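Local coordinates for protein APL1 (PDB 3O6N) that probably pairs with the leucine-rich repeat protein LRIM1 in a heterodimeric complex that regulates complement-like immunity in the mosquito Anopheles gambiae, at residues 95-100 against 118-123; 248-253 against 269-274; 252-257 against 276-281. All blocks are in the same frame, centred on the assembly; numbering follows the deposited sequence. Where two conformers were deposited one is given.

Interaction 1. Residues 95-100 against 118-123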
loop_
_atom_site.group_PDB
_atom_site.type_symbol
_atom_site.label_atom_id
_atom_site.label_comp_id
_atom_site.label_asym_id
_atom_site.label_seq_id
_atom_site.Cartn_x
_atom_site.Cartn_y
_atom_site.Cartn_z
ATOM N N ILE A 95 16.910 -16.528 17.392
ATOM C CA ILE A 95 15.962 -15.445 17.115
ATOM C C ILE A 95 15.024 -15.764 15.949
ATOM O O ILE A 95 15.460 -16.196 14.882
ATOM C CB ILE A 95 16.674 -14.088 16.893
ATOM C CG1 ILE A 95 17.315 -13.620 18.202
ATOM C CG2 ILE A 95 15.684 -13.029 16.394
ATOM C CD1 ILE A 95 18.085 -12.328 18.090
ATOM N N GLN A 96 13.731 -15.553 16.176
ATOM C CA GLN A 96 12.709 -15.812 15.169
ATOM C C GLN A 96 12.079 -14.512 14.687
ATOM O O GLN A 96 11.715 -14.380 13.516
ATOM C CB GLN A 96 11.618 -16.722 15.739
ATOM C CG GLN A 96 12.095 -18.112 16.112
ATOM C CD GLN A 96 10.964 -19.011 16.574
ATOM O OE1 GLN A 96 9.841 -18.924 16.076
ATOM N NE2 GLN A 96 11.256 -19.882 17.531
ATOM N N LYS A 97 11.935 -13.557 15.598
ATOM C CA LYS A 97 11.335 -12.273 15.256
ATOM C C LYS A 97 12.211 -11.132 15.751
ATOM O O LYS A 97 12.518 -11.047 16.940
ATOM C CB LYS A 97 9.923 -12.167 15.833
ATOM C CG LYS A 97 8.968 -13.227 15.310
ATOM C CD LYS A 97 7.603 -13.120 15.966
ATOM C CE LYS A 97 6.657 -14.180 15.428
ATOM N NZ LYS A 97 7.214 -15.550 15.607
ATOM N N LEU A 98 12.622 -10.265 14.829
ATOM C CA LEU A 98 13.551 -9.186 15.147
ATOM C C LEU A 98 12.960 -7.840 14.755
ATOM O O LEU A 98 12.686 -7.592 13.582
ATOM C CB LEU A 98 14.887 -9.397 14.433
ATOM C CG LEU A 98 15.977 -8.344 14.658
ATOM C CD1 LEU A 98 16.258 -8.158 16.140
ATOM C CD2 LEU A 98 17.249 -8.736 13.928
ATOM N N TYR A 99 12.774 -6.970 15.740
ATOM C CA TYR A 99 12.200 -5.657 15.486
ATOM C C TYR A 99 13.233 -4.571 15.743
ATOM O O TYR A 99 13.711 -4.410 16.866
ATOM C CB TYR A 99 10.958 -5.447 16.350
ATOM C CG TYR A 99 9.906 -6.512 16.141
ATOM C CD1 TYR A 99 8.962 -6.392 15.128
ATOM C CD2 TYR A 99 9.866 -7.642 16.944
ATOM C CE1 TYR A 99 7.999 -7.365 14.931
ATOM C CE2 TYR A 99 8.906 -8.620 16.753
ATOM C CZ TYR A 99 7.977 -8.476 15.746
ATOM O OH TYR A 99 7.024 -9.448 15.555
ATOM N N MET A 100 13.583 -3.837 14.691
ATOM C CA MET A 100 14.581 -2.779 14.789
ATOM C C MET A 100 14.101 -1.509 14.098
ATOM O O MET A 100 14.901 -0.719 13.592
ATOM C CB MET A 100 15.921 -3.242 14.202
ATOM C CG MET A 100 16.608 -4.324 15.021
ATOM S SD MET A 100 18.313 -4.637 14.515
ATOM C CE MET A 100 18.058 -5.447 12.947
ATOM N N LEU A 118 16.579 -19.015 11.744
ATOM C CA LEU A 118 15.172 -19.221 12.073
ATOM C C LEU A 118 14.331 -17.955 11.916
ATOM O O LEU A 118 13.163 -17.938 12.286
ATOM C CB LEU A 118 15.026 -19.751 13.503
ATOM C CG LEU A 118 15.756 -21.054 13.843
ATOM C CD1 LEU A 118 15.463 -21.465 15.282
ATOM C CD2 LEU A 118 15.359 -22.156 12.873
ATOM N N LEU A 119 14.930 -16.898 11.380
ATOM C CA LEU A 119 14.255 -15.610 11.254
ATOM C C LEU A 119 13.004 -15.712 10.384
ATOM O O LEU A 119 13.076 -16.161 9.241
ATOM C CB LEU A 119 15.209 -14.572 10.658
ATOM C CG LEU A 119 14.728 -13.120 10.673
ATOM C CD1 LEU A 119 14.520 -12.650 12.098
ATOM C CD2 LEU A 119 15.720 -12.223 9.950
ATOM N N THR A 120 11.865 -15.289 10.927
ATOM C CA THR A 120 10.617 -15.288 10.171
ATOM C C THR A 120 10.056 -13.877 10.017
ATOM O O THR A 120 9.365 -13.582 9.041
ATOM C CB THR A 120 9.547 -16.201 10.811
ATOM O OG1 THR A 120 9.126 -15.651 12.067
ATOM C CG2 THR A 120 10.099 -17.602 11.025
ATOM N N VAL A 121 10.350 -13.008 10.982
ATOM C CA VAL A 121 9.856 -11.632 10.942
ATOM C C VAL A 121 10.991 -10.638 11.164
ATOM O O VAL A 121 11.732 -10.750 12.135
ATOM C CB VAL A 121 8.765 -11.391 11.999
ATOM C CG1 VAL A 121 8.308 -9.930 11.971
ATOM C CG2 VAL A 121 7.583 -12.328 11.776
ATOM N N LEU A 122 11.129 -9.670 10.263
ATOM C CA LEU A 122 12.154 -8.640 10.409
ATOM C C LEU A 122 11.568 -7.263 10.121
ATOM O O LEU A 122 10.985 -7.036 9.059
ATOM C CB LEU A 122 13.336 -8.916 9.479
ATOM C CG LEU A 122 14.443 -7.862 9.459
ATOM C CD1 LEU A 122 15.095 -7.725 10.840
ATOM C CD2 LEU A 122 15.485 -8.217 8.411
ATOM N N VAL A 123 11.720 -6.346 11.071
ATOM C CA VAL A 123 11.197 -4.996 10.902
ATOM C C VAL A 123 12.317 -3.972 10.989
ATOM O O VAL A 123 13.002 -3.862 12.005
ATOM C CB VAL A 123 10.108 -4.669 11.947
ATOM C CG1 VAL A 123 9.745 -3.184 11.899
ATOM C CG2 VAL A 123 8.881 -5.541 11.724
HETATM O O HOH W 1 17.621 -17.680 13.994
HETATM O O HOH W 2 8.670 -17.604 13.897
#

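Interaction 2. Residues 248-253 against 269-274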
loop_
_atom_site.group_PDB
_atom_site.type_symbol
_atom_site.label_atom_id
_atom_site.label_comp_id
_atom_site.label_asym_id
_atom_site.label_seq_id
_atom_site.Cartn_x
_atom_site.Cartn_y
_atom_site.Cartn_z
ATOM N N PRO A 248 -9.073 -11.416 -12.606
ATOM C CA PRO A 248 -10.513 -11.692 -12.541
ATOM C C PRO A 248 -11.079 -11.700 -11.120
ATOM O O PRO A 248 -12.299 -11.620 -10.946
ATOM C CB PRO A 248 -10.634 -13.078 -13.185
ATOM C CG PRO A 248 -9.306 -13.719 -12.931
ATOM C CD PRO A 248 -8.302 -12.603 -13.030
ATOM N N GLY A 249 -10.212 -11.769 -10.115
ATOM C CA GLY A 249 -10.671 -11.801 -8.738
ATOM C C GLY A 249 -10.751 -10.454 -8.035
ATOM O O GLY A 249 -11.097 -10.392 -6.856
ATOM N N LEU A 250 -10.436 -9.373 -8.743
ATOM C CA LEU A 250 -10.398 -8.053 -8.117
ATOM C C LEU A 250 -11.724 -7.665 -7.472
ATOM O O LEU A 250 -12.789 -7.859 -8.054
ATOM C CB LEU A 250 -9.988 -6.979 -9.126
ATOM C CG LEU A 250 -8.501 -6.830 -9.433
ATOM C CD1 LEU A 250 -8.300 -5.833 -10.574
ATOM C CD2 LEU A 250 -7.748 -6.387 -8.179
ATOM N N VAL A 251 -11.647 -7.117 -6.265
ATOM C CA VAL A 251 -12.818 -6.568 -5.589
ATOM C C VAL A 251 -12.750 -5.045 -5.576
ATOM O O VAL A 251 -13.771 -4.366 -5.700
ATOM C CB VAL A 251 -12.951 -7.099 -4.154
ATOM C CG1 VAL A 251 -14.014 -6.316 -3.378
ATOM C CG2 VAL A 251 -13.280 -8.586 -4.177
ATOM N N GLU A 252 -11.540 -4.515 -5.432
ATOM C CA GLU A 252 -11.323 -3.073 -5.489
ATOM C C GLU A 252 -10.074 -2.732 -6.289
ATOM O O GLU A 252 -9.014 -3.336 -6.095
ATOM C CB GLU A 252 -11.201 -2.480 -4.078
ATOM C CG GLU A 252 -10.592 -1.080 -4.066
ATOM C CD GLU A 252 -10.527 -0.457 -2.680
ATOM O OE1 GLU A 252 -11.251 -0.915 -1.775
ATOM O OE2 GLU A 252 -9.746 0.497 -2.503
ATOM N N VAL A 253 -10.198 -1.769 -7.197
ATOM C CA VAL A 253 -9.024 -1.216 -7.857
ATOM C C VAL A 253 -9.114 0.305 -7.879
ATOM O O VAL A 253 -10.165 0.877 -8.203
ATOM C CB VAL A 253 -8.818 -1.792 -9.283
ATOM C CG1 VAL A 253 -10.003 -1.456 -10.176
ATOM C CG2 VAL A 253 -7.523 -1.269 -9.883
ATOM N N VAL A 269 -14.571 -7.519 -18.543
ATOM C CA VAL A 269 -15.521 -8.590 -18.841
ATOM C C VAL A 269 -15.257 -9.879 -18.065
ATOM O O VAL A 269 -16.142 -10.730 -17.945
ATOM C CB VAL A 269 -15.574 -8.922 -20.354
ATOM C CG1 VAL A 269 -15.978 -7.695 -21.158
ATOM C CG2 VAL A 269 -14.237 -9.471 -20.826
ATOM N N LYS A 270 -14.042 -10.028 -17.549
ATOM C CA LYS A 270 -13.678 -11.237 -16.813
ATOM C C LYS A 270 -13.786 -11.039 -15.307
ATOM O O LYS A 270 -13.507 -11.957 -14.534
ATOM C CB LYS A 270 -12.259 -11.690 -17.171
ATOM C CG LYS A 270 -12.057 -12.014 -18.639
ATOM C CD LYS A 270 -13.085 -13.009 -19.135
ATOM C CE LYS A 270 -12.868 -13.332 -20.607
ATOM N NZ LYS A 270 -14.079 -13.936 -21.239
ATOM N N MET A 271 -14.181 -9.838 -14.894
ATOM C CA MET A 271 -14.329 -9.535 -13.475
ATOM C C MET A 271 -15.501 -10.318 -12.893
ATOM O O MET A 271 -16.640 -10.162 -13.328
ATOM C CB MET A 271 -14.556 -8.038 -13.264
ATOM C CG MET A 271 -13.434 -7.147 -13.784
ATOM S SD MET A 271 -12.001 -7.163 -12.698
ATOM C CE MET A 271 -10.862 -6.087 -13.567
ATOM N N GLN A 272 -15.219 -11.153 -11.901
ATOM C CA GLN A 272 -16.248 -11.984 -11.287
ATOM C C GLN A 272 -16.901 -11.326 -10.075
ATOM O O GLN A 272 -18.026 -11.661 -9.714
ATOM C CB GLN A 272 -15.646 -13.324 -10.861
ATOM C CG GLN A 272 -15.147 -14.179 -12.010
ATOM C CD GLN A 272 -14.144 -15.221 -11.556
ATOM O OE1 GLN A 272 -12.935 -15.036 -11.700
ATOM N NE2 GLN A 272 -14.639 -16.320 -10.997
ATOM N N ARG A 273 -16.197 -10.397 -9.437
ATOM C CA ARG A 273 -16.672 -9.859 -8.164
ATOM C C ARG A 273 -16.214 -8.433 -7.867
ATOM O O ARG A 273 -16.227 -8.004 -6.715
ATOM C CB ARG A 273 -16.243 -10.779 -7.022
ATOM C CG ARG A 273 -14.760 -11.054 -7.008
ATOM C CD ARG A 273 -14.346 -11.860 -5.790
ATOM N NE ARG A 273 -12.908 -12.105 -5.796
ATOM C CZ ARG A 273 -12.205 -12.475 -4.732
ATOM N NH1 ARG A 273 -12.805 -12.641 -3.559
ATOM N NH2 ARG A 273 -10.898 -12.670 -4.842
ATOM N N LEU A 274 -15.816 -7.699 -8.898
ATOM C CA LEU A 274 -15.386 -6.316 -8.713
ATOM C C LEU A 274 -16.511 -5.467 -8.113
ATOM O O LEU A 274 -17.607 -5.408 -8.664
ATOM C CB LEU A 274 -14.928 -5.721 -10.046
ATOM C CG LEU A 274 -14.423 -4.282 -9.991
ATOM C CD1 LEU A 274 -13.162 -4.184 -9.141
ATOM C CD2 LEU A 274 -14.171 -3.767 -11.403
HETATM O O HOH W 3 -13.549 -9.311 -10.132
#

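Interaction 3. Residues 252-257 against 276-281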
loop_
_atom_site.group_PDB
_atom_site.type_symbol
_atom_site.label_atom_id
_atom_site.label_comp_id
_atom_site.label_asym_id
_atom_site.label_seq_id
_atom_site.Cartn_x
_atom_site.Cartn_y
_atom_site.Cartn_z
ATOM N N GLU A 252 -11.540 -4.515 -5.432
ATOM C CA GLU A 252 -11.323 -3.073 -5.489
ATOM C C GLU A 252 -10.074 -2.732 -6.289
ATOM O O GLU A 252 -9.014 -3.336 -6.095
ATOM C CB GLU A 252 -11.201 -2.480 -4.078
ATOM C CG GLU A 252 -10.592 -1.080 -4.066
ATOM C CD GLU A 252 -10.527 -0.457 -2.680
ATOM O OE1 GLU A 252 -11.251 -0.915 -1.775
ATOM O OE2 GLU A 252 -9.746 0.497 -2.503
ATOM N N VAL A 253 -10.198 -1.769 -7.197
ATOM C CA VAL A 253 -9.024 -1.216 -7.857
ATOM C C VAL A 253 -9.114 0.305 -7.879
ATOM O O VAL A 253 -10.165 0.877 -8.203
ATOM C CB VAL A 253 -8.818 -1.792 -9.283
ATOM C CG1 VAL A 253 -10.003 -1.456 -10.176
ATOM C CG2 VAL A 253 -7.523 -1.269 -9.883
ATOM N N ASP A 254 -8.028 0.961 -7.490
ATOM C CA ASP A 254 -7.994 2.418 -7.489
ATOM C C ASP A 254 -7.041 2.899 -8.572
ATOM O O ASP A 254 -5.828 2.692 -8.484
ATOM C CB ASP A 254 -7.575 2.955 -6.113
ATOM C CG ASP A 254 -7.786 4.457 -5.978
ATOM O OD1 ASP A 254 -7.943 5.137 -7.011
ATOM O OD2 ASP A 254 -7.790 4.959 -4.833
ATOM N N LEU A 255 -7.609 3.519 -9.604
ATOM C CA LEU A 255 -6.857 4.051 -10.730
ATOM C C LEU A 255 -6.868 5.579 -10.738
ATOM O O LEU A 255 -6.519 6.198 -11.741
ATOM C CB LEU A 255 -7.477 3.560 -12.045
ATOM C CG LEU A 255 -7.571 2.039 -12.199
ATOM C CD1 LEU A 255 -8.386 1.669 -13.430
ATOM C CD2 LEU A 255 -6.187 1.449 -12.279
ATOM N N SER A 256 -7.276 6.186 -9.627
ATOM C CA SER A 256 -7.385 7.643 -9.570
ATOM C C SER A 256 -6.019 8.303 -9.735
ATOM O O SER A 256 -4.989 7.691 -9.458
ATOM C CB SER A 256 -8.051 8.101 -8.267
ATOM O OG SER A 256 -7.257 7.791 -7.137
ATOM N N TYR A 257 -6.020 9.549 -10.193
ATOM C CA TYR A 257 -4.780 10.298 -10.398
ATOM C C TYR A 257 -3.810 9.561 -11.322
ATOM O O TYR A 257 -2.647 9.331 -10.979
ATOM C CB TYR A 257 -4.111 10.620 -9.058
ATOM C CG TYR A 257 -4.920 11.560 -8.194
ATOM C CD1 TYR A 257 -4.784 12.933 -8.317
ATOM C CD2 TYR A 257 -5.826 11.071 -7.262
ATOM C CE1 TYR A 257 -5.525 13.800 -7.524
ATOM C CE2 TYR A 257 -6.571 11.925 -6.470
ATOM C CZ TYR A 257 -6.415 13.286 -6.603
ATOM O OH TYR A 257 -7.157 14.133 -5.811
ATOM N N ARG A 276 -15.655 -2.165 -6.256
ATOM C CA ARG A 276 -15.250 -0.768 -6.122
ATOM C C ARG A 276 -14.211 -0.367 -7.169
ATOM O O ARG A 276 -13.133 -0.960 -7.260
ATOM C CB ARG A 276 -14.733 -0.496 -4.699
ATOM C CG ARG A 276 -15.726 -0.892 -3.608
ATOM C CD ARG A 276 -15.214 -0.574 -2.198
ATOM N NE ARG A 276 -14.019 -1.338 -1.848
ATOM C CZ ARG A 276 -14.030 -2.563 -1.327
ATOM N NH1 ARG A 276 -15.179 -3.183 -1.096
ATOM N NH2 ARG A 276 -12.885 -3.173 -1.038
ATOM N N LEU A 277 -14.556 0.642 -7.961
ATOM C CA LEU A 277 -13.709 1.106 -9.048
ATOM C C LEU A 277 -13.533 2.611 -8.946
ATOM O O LEU A 277 -14.477 3.371 -9.183
ATOM C CB LEU A 277 -14.346 0.739 -10.395
ATOM C CG LEU A 277 -13.670 1.188 -11.695
ATOM C CD1 LEU A 277 -12.237 0.680 -11.779
ATOM C CD2 LEU A 277 -14.475 0.707 -12.906
ATOM N N TYR A 278 -12.330 3.040 -8.582
ATOM C CA TYR A 278 -12.044 4.461 -8.430
ATOM C C TYR A 278 -11.225 4.966 -9.607
ATOM O O TYR A 278 -10.166 4.420 -9.912
ATOM C CB TYR A 278 -11.314 4.727 -7.108
ATOM C CG TYR A 278 -12.042 4.215 -5.886
ATOM C CD1 TYR A 278 -13.059 4.959 -5.288
ATOM C CD2 TYR A 278 -11.703 2.993 -5.314
ATOM C CE1 TYR A 278 -13.720 4.492 -4.157
ATOM C CE2 TYR A 278 -12.362 2.522 -4.190
ATOM C CZ TYR A 278 -13.365 3.273 -3.616
ATOM O OH TYR A 278 -14.012 2.795 -2.501
ATOM N N ILE A 279 -11.734 5.996 -10.282
ATOM C CA ILE A 279 -11.049 6.556 -11.438
ATOM C C ILE A 279 -11.102 8.086 -11.422
ATOM O O ILE A 279 -11.189 8.722 -12.474
ATOM C CB ILE A 279 -11.680 6.049 -12.772
ATOM C CG1 ILE A 279 -12.334 4.678 -12.574
ATOM C CG2 ILE A 279 -10.630 5.990 -13.870
ATOM C CD1 ILE A 279 -12.809 4.025 -13.866
ATOM N N SER A 280 -11.057 8.685 -10.238
ATOM C CA SER A 280 -11.157 10.140 -10.167
ATOM C C SER A 280 -9.861 10.770 -10.651
ATOM O O SER A 280 -8.819 10.114 -10.683
ATOM C CB SER A 280 -11.458 10.611 -8.739
ATOM O OG SER A 280 -10.272 10.637 -7.955
ATOM N N ASN A 281 -9.928 12.039 -11.037
ATOM C CA ASN A 281 -8.719 12.796 -11.331
ATOM C C ASN A 281 -7.844 12.157 -12.411
ATOM O O ASN A 281 -6.621 12.088 -12.288
ATOM C CB ASN A 281 -7.918 13.032 -10.037
ATOM C CG ASN A 281 -8.627 13.973 -9.074
ATOM O OD1 ASN A 281 -8.446 15.188 -9.134
ATOM N ND2 ASN A 281 -9.434 13.413 -8.179
#

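Interaction 1. Residues 95-100 against 118-123
Tyr99 and Val123 meet because each sets a group beside its own backbone N: the tyrosine ring sets out with CG anti to its carbonyl carbon (chi1 -57°), and Val123 holds CG2 in the same position. The ring leans obliquely over the neighbouring strand, Tyr99 CD1 lying 3.5 Å from Val123 CG2, while its far end reaches Val121, with Tyr99 OH 3.8 Å from Val121 CG1. On the same face the stem of Lys97 crosses Val121, and a water joins its amine to Gln96 OE1 and Thr120 OG1. The other face carries Leu98 and Leu122, which both hold CG anti to the backbone N and run side by side, Leu98 CD2 to Leu122 CD1 at 3.9 Å. Between the faces runs a parallel ladder, in which Val121 O accepts from Leu98 N at 2.9 Å and Val123 O from Met100 N at 2.7 Å. At the strand entrance Gln96 O takes two backbone donors, Thr120 N at 2.7 Å and Val121 N at 3.2 Å. This is the strand-to-strand step of a leucine-rich repeat solenoid. Strand 73-75 flanks strand 97-99 on its other edge, its Leu74 touching Leu98, and Phe113 and Phe137 from the loops pack on Leu122.

Interaction 2. Residues 248-253 against 269-274
Gln272 N donates to Pro248 O over 3.1 Å in a nearly straight bond (172° at the hydrogen), the one firm direct hydrogen bond between the two segments. The same carbonyl also receives a proton from a bridging water, which gives its other proton to Leu250 O at 2.6 Å and accepts from Arg273 N at 2.9 Å; one water molecule thus ties three backbone groups of the two segments together. Beyond it the Arg273 side chain, extended from CG to NE, lies across the opposite backbone and brings NE to 2.7 Å from Gly249 O, a weak bond because the angle at the hydrogen is only 119°. Val251 CG2 covers one guanidinium face toward its rim, 3.8 Å from Arg273 CD. Gln272 runs alongside Pro248, its OE1 3.4 Å from Pro248 CB. On the buried side, Met271 bends at chi2 (-76°) and lies beside Leu250, with Met271 CE 3.9 Å from Leu250 CD1. Leu274 sends CD1 against the backbone of the other segment, 3.5 Å from Val251 O. Thr229, from the preceding coil of the solenoid, touches both Val251 and Arg273. Together these contacts join the approaches to two successive repeat strands by a backbone bond, a shared water and an arginine reaching Gly249 O, while Leu250, Met271 and Leu274 pack on the buried side. The dipole of Gly249 O would ease part of the charge of this exposed arginine.

Interaction 3. Residues 252-257 against 276-281
Glu252 and Arg276 form a salt bridge on one face of two parallel neighbouring strands of the leucine-rich repeat solenoid. Arg276 grips side-on, NE at 2.8 Å and NH2 at 2.9 Å from Glu252 OE1, so one oxygen takes both bonds. That oxygen lies in the guanidinium plane, yet the carboxylate stands almost perpendicular to it (88°): NH2 uses the anti lone pair, whereas NE arrives from above the carboxylate plane. The bend of Arg276 at chi3 (-64°) turns the NE edge of the guanidinium toward Glu252. Tyr278 sits next along this face, its CE2 3.7 Å from Glu252 OE2, and Asp254 OD1 touches its CB. On the face carrying Val253 and Leu277, Val253 CG1 and Leu277 CD1 press together at 3.5 Å, tighter than usual. Backbone bonds from Val253 N, Tyr278 N and Leu255 N hold the strands in register. In the second shell, Asp254 OD1 accepts from Ser256 N, an Asx turn just beyond strand 252-254, and Ser280 OG accepts from Asn281 ND2, a bond in the amide plane that limits its rotation. Asn281 lies flat against Tyr257, amide and ring planes 5° apart, with Asn281 CB over the ring centre at 3.5 Å from its centroid.

How the interactions relate
The three contacts show how a leucine-rich repeat solenoid applies one rule at successive steps. Interaction 1 comes first in the chain, in an earlier part of the row of parallel strands; its centre lies about 35 Å from that of interaction 2 and about 36 Å from that of interaction 3, on the opposite side of the chain's centre from the latter. Interactions 2 and 3 have overlapping first segments, sharing Glu252 and Val253, and their centres are about 13 Å apart. They describe one pair of coils at two levels: the approach, then strands 252-254 and 276-278 with the turns beyond. Repetition of such local contacts sustains the long, curved scaffold, consistent with a protein-binding role.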